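PDB 5IKY: oxalate biosynthetic component 1 from Burkholderia thailandensis, which makes oxalate under quorum-sensing control as a bifunctional enzyme, combining an alpha/beta-hydrolase serine hydrolase activity with an additional lyase activity. Local coordinates for residues A197-Y201 / K493-T497; L451-Q457 / E477-N481; G471-G475 / Q500-L504. All coordinates share one frame. Residues are numbered along the deposited sequence.

Contact 1: A197-Y201 / K493-T497; sequences ARSPY and KACGT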
loop_
_atom_site.group_PDB
_atom_site.type_symbol
_atom_site.label_atom_id
_atom_site.label_comp_id
_atom_site.label_asym_id
_atom_site.label_seq_id
_atom_site.Cartn_x
_atom_site.Cartn_y
_atom_site.Cartn_z
ATOM N N ALA A 197 -6.427 17.630 25.205
ATOM C CA ALA A 197 -5.415 16.627 24.874
ATOM C C ALA A 197 -6.055 15.270 24.594
ATOM O O ALA A 197 -5.476 14.224 24.886
ATOM C CB ALA A 197 -4.386 16.513 25.991
ATOM N N ARG A 198 -7.259 15.299 24.032
ATOM C CA ARG A 198 -7.985 14.077 23.711
ATOM C C ARG A 198 -8.514 14.118 22.286
ATOM O O ARG A 198 -8.696 15.193 21.711
ATOM C CB ARG A 198 -9.134 13.859 24.697
ATOM C CG ARG A 198 -8.670 13.557 26.109
ATOM C CD ARG A 198 -9.778 13.750 27.126
ATOM N NE ARG A 198 -9.297 13.489 28.479
ATOM C CZ ARG A 198 -9.491 12.348 29.132
ATOM N NH1 ARG A 198 -10.174 11.360 28.562
ATOM N NH2 ARG A 198 -9.009 12.198 30.358
ATOM N N SER A 199 -8.750 12.941 21.720
ATOM C CA SER A 199 -9.242 12.828 20.356
ATOM C C SER A 199 -10.008 11.529 20.161
ATOM O O SER A 199 -9.636 10.496 20.716
ATOM C CB SER A 199 -8.086 12.903 19.356
ATOM O OG SER A 199 -8.534 12.621 18.040
ATOM N N PRO A 200 -11.086 11.580 19.368
ATOM C CA PRO A 200 -11.865 10.385 19.032
ATOM C C PRO A 200 -11.158 9.497 18.010
ATOM O O PRO A 200 -11.683 8.447 17.642
ATOM C CB PRO A 200 -13.151 10.967 18.447
ATOM C CG PRO A 200 -12.743 12.278 17.883
ATOM C CD PRO A 200 -11.680 12.803 18.800
ATOM N N TYR A 201 -9.979 9.913 17.561
ATOM C CA TYR A 201 -9.284 9.198 16.498
ATOM C C TYR A 201 -7.989 8.552 16.979
ATOM O O TYR A 201 -7.298 7.888 16.208
ATOM C CB TYR A 201 -8.998 10.145 15.331
ATOM C CG TYR A 201 -10.241 10.829 14.807
ATOM C CD1 TYR A 201 -11.179 10.125 14.063
ATOM C CD2 TYR A 201 -10.481 12.174 15.063
ATOM C CE1 TYR A 201 -12.320 10.740 13.585
ATOM C CE2 TYR A 201 -11.622 12.798 14.587
ATOM C CZ TYR A 201 -12.536 12.075 13.849
ATOM O OH TYR A 201 -13.672 12.686 13.371
ATOM N N LYS A 493 -9.830 18.962 13.851
ATOM C CA LYS A 493 -9.294 17.739 14.436
ATOM C C LYS A 493 -8.824 16.799 13.333
ATOM O O LYS A 493 -9.515 16.618 12.329
ATOM C CB LYS A 493 -10.344 17.045 15.306
ATOM C CG LYS A 493 -9.789 16.384 16.553
ATOM C CD LYS A 493 -9.297 17.426 17.544
ATOM C CE LYS A 493 -8.898 16.789 18.863
ATOM N NZ LYS A 493 -8.452 17.806 19.855
ATOM N N ALA A 494 -7.649 16.208 13.519
ATOM C CA ALA A 494 -7.102 15.279 12.540
ATOM C C ALA A 494 -7.818 13.935 12.625
ATOM O O ALA A 494 -7.945 13.359 13.704
ATOM C CB ALA A 494 -5.603 15.105 12.750
ATOM N N CYS A 495 -8.276 13.433 11.482
ATOM C CA CYS A 495 -9.024 12.178 11.436
ATOM C C CYS A 495 -8.098 10.966 11.490
ATOM O O CYS A 495 -8.444 9.885 11.016
ATOM C CB CYS A 495 -9.889 12.120 10.172
ATOM S SG CYS A 495 -11.160 13.399 10.059
ATOM N N GLY A 496 -6.926 11.149 12.082
ATOM C CA GLY A 496 -5.932 10.098 12.155
ATOM C C GLY A 496 -4.595 10.633 11.688
ATOM O O GLY A 496 -4.512 11.752 11.179
ATOM N N THR A 497 -3.546 9.836 11.859
ATOM C CA THR A 497 -2.210 10.242 11.444
ATOM C C THR A 497 -2.129 10.346 9.923
ATOM O O THR A 497 -1.465 11.239 9.389
ATOM C CB THR A 497 -1.145 9.261 11.974
ATOM O OG1 THR A 497 -1.046 9.401 13.396
ATOM C CG2 THR A 497 0.215 9.543 11.359
HETATM O O HOH W 1 -7.069 13.961 16.173
#

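Contact 2: L451-Q457 / E477-N481; sequences LLPGPFQ and EDALN. With MG (magnesium ion), chain B.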
loop_
_atom_site.group_PDB
_atom_site.type_symbol
_atom_site.label_atom_id
_atom_site.label_comp_id
_atom_site.label_asym_id
_atom_site.label_seq_id
_atom_site.Cartn_x
_atom_site.Cartn_y
_atom_site.Cartn_z
ATOM N N LEU A 451 10.600 16.797 14.579
ATOM C CA LEU A 451 9.203 16.793 14.990
ATOM C C LEU A 451 8.887 18.105 15.701
ATOM O O LEU A 451 9.759 18.717 16.314
ATOM C CB LEU A 451 8.893 15.588 15.889
ATOM C CG LEU A 451 9.324 15.565 17.359
ATOM C CD1 LEU A 451 8.278 16.208 18.265
ATOM C CD2 LEU A 451 9.585 14.136 17.794
ATOM N N LEU A 452 7.637 18.537 15.605
ATOM C CA LEU A 452 7.181 19.728 16.305
ATOM C C LEU A 452 5.784 19.480 16.865
ATOM O O LEU A 452 4.921 18.948 16.168
ATOM C CB LEU A 452 7.186 20.943 15.374
ATOM C CG LEU A 452 8.549 21.505 14.964
ATOM C CD1 LEU A 452 8.384 22.610 13.936
ATOM C CD2 LEU A 452 9.297 22.024 16.178
ATOM N N PRO A 453 5.562 19.862 18.133
ATOM C CA PRO A 453 4.294 19.641 18.839
ATOM C C PRO A 453 3.228 20.693 18.539
ATOM O O PRO A 453 3.529 21.886 18.525
ATOM C CB PRO A 453 4.710 19.708 20.308
ATOM C CG PRO A 453 5.847 20.677 20.313
ATOM C CD PRO A 453 6.581 20.469 19.008
ATOM N N GLY A 454 2.004 20.242 18.280
ATOM C CA GLY A 454 0.855 21.125 18.148
ATOM C C GLY A 454 0.937 22.233 17.112
ATOM O O GLY A 454 1.058 21.967 15.917
ATOM N N PRO A 455 0.864 23.491 17.575
ATOM C CA PRO A 455 0.793 24.700 16.741
ATOM C C PRO A 455 2.027 24.937 15.873
ATOM O O PRO A 455 1.908 25.495 14.781
ATOM C CB PRO A 455 0.649 25.829 17.772
ATOM C CG PRO A 455 0.151 25.164 19.011
ATOM C CD PRO A 455 0.792 23.813 19.009
ATOM N N PHE A 456 3.192 24.517 16.353
ATOM C CA PHE A 456 4.452 24.784 15.663
ATOM C C PHE A 456 4.592 24.004 14.354
ATOM O O PHE A 456 5.540 24.220 13.599
ATOM C CB PHE A 456 5.633 24.464 16.585
ATOM C CG PHE A 456 5.623 25.238 17.872
ATOM C CD1 PHE A 456 6.270 26.460 17.968
ATOM C CD2 PHE A 456 4.959 24.749 18.987
ATOM C CE1 PHE A 456 6.258 27.176 19.150
ATOM C CE2 PHE A 456 4.943 25.462 20.171
ATOM C CZ PHE A 456 5.593 26.678 20.252
ATOM N N GLN A 457 3.650 23.102 14.084
ATOM C CA GLN A 457 3.709 22.266 12.885
ATOM C C GLN A 457 3.591 23.083 11.602
ATOM O O GLN A 457 3.850 22.577 10.510
ATOM C CB GLN A 457 2.621 21.187 12.922
ATOM C CG GLN A 457 3.000 19.983 13.768
ATOM C CD GLN A 457 2.132 18.773 13.506
ATOM O OE1 GLN A 457 1.097 18.865 12.848
ATOM N NE2 GLN A 457 2.555 17.623 14.021
ATOM N N GLU A 477 0.626 11.632 18.055
ATOM C CA GLU A 477 1.549 11.739 19.180
ATOM C C GLU A 477 1.995 13.179 19.402
ATOM O O GLU A 477 2.142 13.627 20.540
ATOM C CB GLU A 477 2.772 10.848 18.959
ATOM C CG GLU A 477 3.896 11.085 19.959
ATOM C CD GLU A 477 4.927 9.972 19.956
ATOM O OE1 GLU A 477 4.764 9.009 19.177
ATOM O OE2 GLU A 477 5.895 10.058 20.740
ATOM N N ASP A 478 2.196 13.904 18.307
ATOM C CA ASP A 478 2.721 15.264 18.373
ATOM C C ASP A 478 1.612 16.311 18.355
ATOM O O ASP A 478 1.630 17.258 19.141
ATOM C CB ASP A 478 3.690 15.514 17.214
ATOM C CG ASP A 478 4.833 14.514 17.180
ATOM O OD1 ASP A 478 5.165 13.944 18.244
ATOM O OD2 ASP A 478 5.405 14.303 16.090
ATOM N N ALA A 479 0.650 16.139 17.453
ATOM C CA ALA A 479 -0.436 17.101 17.302
ATOM C C ALA A 479 -1.749 16.401 16.982
ATOM O O ALA A 479 -1.768 15.397 16.272
ATOM C CB ALA A 479 -0.099 18.112 16.218
ATOM N N LEU A 480 -2.846 16.943 17.500
ATOM C CA LEU A 480 -4.159 16.340 17.306
ATOM C C LEU A 480 -4.966 17.048 16.224
ATOM O O LEU A 480 -6.041 16.588 15.843
ATOM C CB LEU A 480 -4.944 16.342 18.616
ATOM C CG LEU A 480 -4.343 15.548 19.776
ATOM C CD1 LEU A 480 -5.290 15.560 20.969
ATOM C CD2 LEU A 480 -4.019 14.122 19.344
ATOM N N ASN A 481 -4.447 18.169 15.734
ATOM C CA ASN A 481 -5.136 18.930 14.699
ATOM C C ASN A 481 -4.449 18.814 13.345
ATOM O O ASN A 481 -3.329 18.311 13.244
ATOM C CB ASN A 481 -5.237 20.404 15.096
ATOM C CG ASN A 481 -5.896 20.602 16.444
ATOM O OD1 ASN A 481 -6.749 19.814 16.856
ATOM N ND2 ASN A 481 -5.504 21.663 17.139
HETATM MG MG MG B . 7.604 8.458 21.115
HETATM O O HOH W 2 5.803 16.477 14.513
HETATM O O HOH W 3 9.598 7.462 22.414
#

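Contact 3: G471-G475 / Q500-L504; sequences GIRVG and QVRWL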
loop_
_atom_site.group_PDB
_atom_site.type_symbol
_atom_site.label_atom_id
_atom_site.label_comp_id
_atom_site.label_asym_id
_atom_site.label_seq_id
_atom_site.Cartn_x
_atom_site.Cartn_y
_atom_site.Cartn_z
ATOM N N GLY A 471 14.511 13.908 7.313
ATOM C CA GLY A 471 13.177 13.404 7.568
ATOM C C GLY A 471 12.289 14.345 8.357
ATOM O O GLY A 471 12.765 15.213 9.086
ATOM N N ILE A 472 10.983 14.169 8.195
ATOM C CA ILE A 472 9.996 14.943 8.936
ATOM C C ILE A 472 9.009 13.993 9.602
ATOM O O ILE A 472 8.534 13.045 8.974
ATOM C CB ILE A 472 9.233 15.921 8.021
ATOM C CG1 ILE A 472 10.203 16.877 7.325
ATOM C CG2 ILE A 472 8.211 16.704 8.812
ATOM C CD1 ILE A 472 9.529 17.832 6.362
ATOM N N ARG A 473 8.707 14.239 10.872
ATOM C CA ARG A 473 7.769 13.395 11.602
ATOM C C ARG A 473 6.456 14.112 11.909
ATOM O O ARG A 473 6.452 15.275 12.308
ATOM C CB ARG A 473 8.396 12.903 12.905
ATOM C CG ARG A 473 7.427 12.139 13.789
ATOM C CD ARG A 473 8.133 11.557 14.983
ATOM N NE ARG A 473 7.422 11.837 16.223
ATOM C CZ ARG A 473 7.726 11.268 17.381
ATOM N NH1 ARG A 473 8.733 10.411 17.441
ATOM N NH2 ARG A 473 7.048 11.569 18.479
ATOM N N VAL A 474 5.345 13.408 11.711
ATOM C CA VAL A 474 4.026 13.885 12.124
ATOM C C VAL A 474 3.250 12.750 12.794
ATOM O O VAL A 474 3.722 11.615 12.852
ATOM C CB VAL A 474 3.204 14.431 10.937
ATOM C CG1 VAL A 474 3.816 15.712 10.402
ATOM C CG2 VAL A 474 3.091 13.386 9.836
ATOM N N GLY A 475 2.058 13.058 13.293
ATOM C CA GLY A 475 1.228 12.049 13.928
ATOM C C GLY A 475 0.470 12.580 15.127
ATOM O O GLY A 475 0.758 13.671 15.622
ATOM N N GLN A 500 -2.770 13.677 8.619
ATOM C CA GLN A 500 -1.651 14.604 8.745
ATOM C C GLN A 500 -0.521 14.293 7.766
ATOM O O GLN A 500 0.153 15.202 7.281
ATOM C CB GLN A 500 -1.122 14.592 10.178
ATOM C CG GLN A 500 -2.069 15.226 11.183
ATOM C CD GLN A 500 -1.745 14.835 12.608
ATOM O OE1 GLN A 500 -1.158 13.783 12.850
ATOM N NE2 GLN A 500 -2.126 15.681 13.560
ATOM N N VAL A 501 -0.311 13.010 7.479
ATOM C CA VAL A 501 0.681 12.609 6.489
ATOM C C VAL A 501 0.267 13.115 5.111
ATOM O O VAL A 501 1.100 13.567 4.324
ATOM C CB VAL A 501 0.864 11.078 6.450
ATOM C CG1 VAL A 501 1.800 10.681 5.323
ATOM C CG2 VAL A 501 1.401 10.577 7.780
ATOM N N ARG A 502 -1.031 13.049 4.836
ATOM C CA ARG A 502 -1.574 13.546 3.580
ATOM C C ARG A 502 -1.324 15.043 3.444
ATOM O O ARG A 502 -0.908 15.523 2.390
ATOM C CB ARG A 502 -3.071 13.252 3.484
ATOM C CG ARG A 502 -3.705 13.719 2.187
ATOM C CD ARG A 502 -5.195 13.426 2.162
ATOM N NE ARG A 502 -5.787 13.758 0.870
ATOM C CZ ARG A 502 -5.828 12.926 -0.165
ATOM N NH1 ARG A 502 -5.309 11.710 -0.061
ATOM N NH2 ARG A 502 -6.387 13.309 -1.306
ATOM N N TRP A 503 -1.580 15.773 4.523
ATOM C CA TRP A 503 -1.338 17.208 4.553
ATOM C C TRP A 503 0.138 17.523 4.312
ATOM O O TRP A 503 0.469 18.411 3.527
ATOM C CB TRP A 503 -1.794 17.798 5.888
ATOM C CG TRP A 503 -1.270 19.178 6.140
ATOM C CD1 TRP A 503 -1.812 20.354 5.706
ATOM C CD2 TRP A 503 -0.092 19.526 6.877
ATOM N NE1 TRP A 503 -1.046 21.413 6.131
ATOM C CE2 TRP A 503 0.016 20.931 6.850
ATOM C CE3 TRP A 503 0.880 18.786 7.557
ATOM C CZ2 TRP A 503 1.057 21.611 7.480
ATOM C CZ3 TRP A 503 1.915 19.463 8.182
ATOM C CH2 TRP A 503 1.994 20.861 8.138
ATOM N N LEU A 504 1.016 16.787 4.985
ATOM C CA LEU A 504 2.455 16.986 4.846
ATOM C C LEU A 504 2.932 16.667 3.433
ATOM O O LEU A 504 3.758 17.387 2.871
ATOM C CB LEU A 504 3.214 16.128 5.860
ATOM C CG LEU A 504 4.743 16.188 5.804
ATOM C CD1 LEU A 504 5.233 17.619 5.948
ATOM C CD2 LEU A 504 5.360 15.301 6.873
#

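Contact 1: A197-Y201 / K493-T497
An aromatic ring can pack on a peptide backbone as it does on side chains, as Tyr-201 illustrates. One face of its ring lies over the backbone of Cys-495: Cys-495 CA sits 3.8 Å from the Tyr-201 ring centroid, almost on the ring normal, a CH-pi contact. The sulfur of Cys-495 adds an oblique sulfur-aromatic contact, with SG 4.2 Å from Tyr-201 CZ. Next to it, Gly-496 has phi/psi of 130/172, where a CB would be jammed against the carbonyl O of Cys-495, and Gly-496 N comes within 4.0 Å of Tyr-201 CB.

Lys-493 is the other large contributor. Lys-493 CG approaches the edge of the tyrosine ring, Lys-493 CE rests 4.0 Å from Ser-199 CB, and Lys-493 NZ gives a weak hydrogen bond to Arg-198 O at 3.2 Å; Thr-138 is a second, also weak, partner of the ammonium group. A water bridges the segments, accepting from Ser-199 OG and donating to Ala-494 O, both at 2.7 Å. Ser-199 OG also accepts from Tyr-201 N at 3.1 Å, the bond of an ST turn.

The segment 197-201, whose strand 198-199 pairs with strand 17-18, is thus joined to the loop before helix 497-510 by ring-backbone packing, one weak direct bond and a shared water, a partly polar junction rather than a hydrophobic seal.

Contact 2: L451-Q457 / E477-N481
Gly-454 takes up phi/psi of 56/-118, a positive phi that favours glycine, and a CB there would collide with Pro-455 CD. In this conformation Gly-454 N donates to Asp-478 O at 3.1 Å, the one direct hydrogen bond between the segments. Pro-453 CA approaches the same carbonyl oxygen, Asp-478 O, at 3.6 Å in a CA-H...O contact. Both segments are loops at the C-terminal ends of neighbouring parallel strands, 446-451 and 471-474, in a sheet consistent with the TIM-barrel relationship of beta-keto acid cleavage enzymes, whose barrels carry the metal site at this end. Here Glu-477 OE2 binds magnesium at 2.4 Å, with His-227 and a water as further ligands. Next in sequence, Asp-478 turns its side chain to 451-457: OD2 lies 3.7 Å from Leu-451 CB and 2.7 Å from a hydrogen-bonded water that also accepts from Leu-452 N, while OD1 forms a salt bridge with Arg-473. Ala-479 CB packs 3.5 Å from Gln-457 NE2.

Contact 3: G471-G475 / Q500-L504
Strand 471-474 and the 500-504 part of helix 497-510 run roughly antiparallel, at 144° between their N-to-C directions, with their axes approaching to 9.2 Å. The backbones draw nearest at the end of the strand, where the CA atoms of Gly-475 and Gln-500 are 6.5 Å apart; Gly-475, at phi/psi of 143/167, leaves no room for a CB beside the carbonyl O of Val-474. Alternation along the strand turns Ile-472 and Val-474 toward the helix and Arg-473 away from it. Val-474 is the centre of the packing: its CG2 meets Val-501 CG2 and its CG1 meets Leu-504 CD2, each at 3.9 Å, and Leu-504 CD2 also reaches Ile-472 CG2 at 3.7 Å. At the polar end, Gln-500 OE1 lies 3.0 Å from Gly-475 C, while its NE2 bonds to Ala-479 and Asn-481. Apolar side chains at alternate strand positions packed on a helix turn are the layering of a parallel beta/alpha fold, here consistent with a TIM-barrel strand and the helix that follows it against its outer face.

In the fold
Two of the three contacts involve the C-terminal end of strand 471-474 or the loop just after it, and contact 1 touches both. Contacts 2 and 3 are centred 10 Å apart, and the segments 471-475 and 477-481 almost adjoin; Gln-500 of contact 3 ties it to contact 2 through probable hydrogen bonds, Gln-500 NE2 to Ala-479 O at 2.8 Å and to Asn-481 O at 2.9 Å. Contact 1 lies 12 Å from contact 2, centre to centre, and joins it through Ala-494 N, 2.9 Å from Leu-480 O; it is 14 Å from contact 3, which it meets where Thr-497 OG1 packs on Gly-475 CA. Contact 2 contains the magnesium ligand Glu-477, whereas Gly-475 CA of contact 3 lies 10.2 Å from the MG ion.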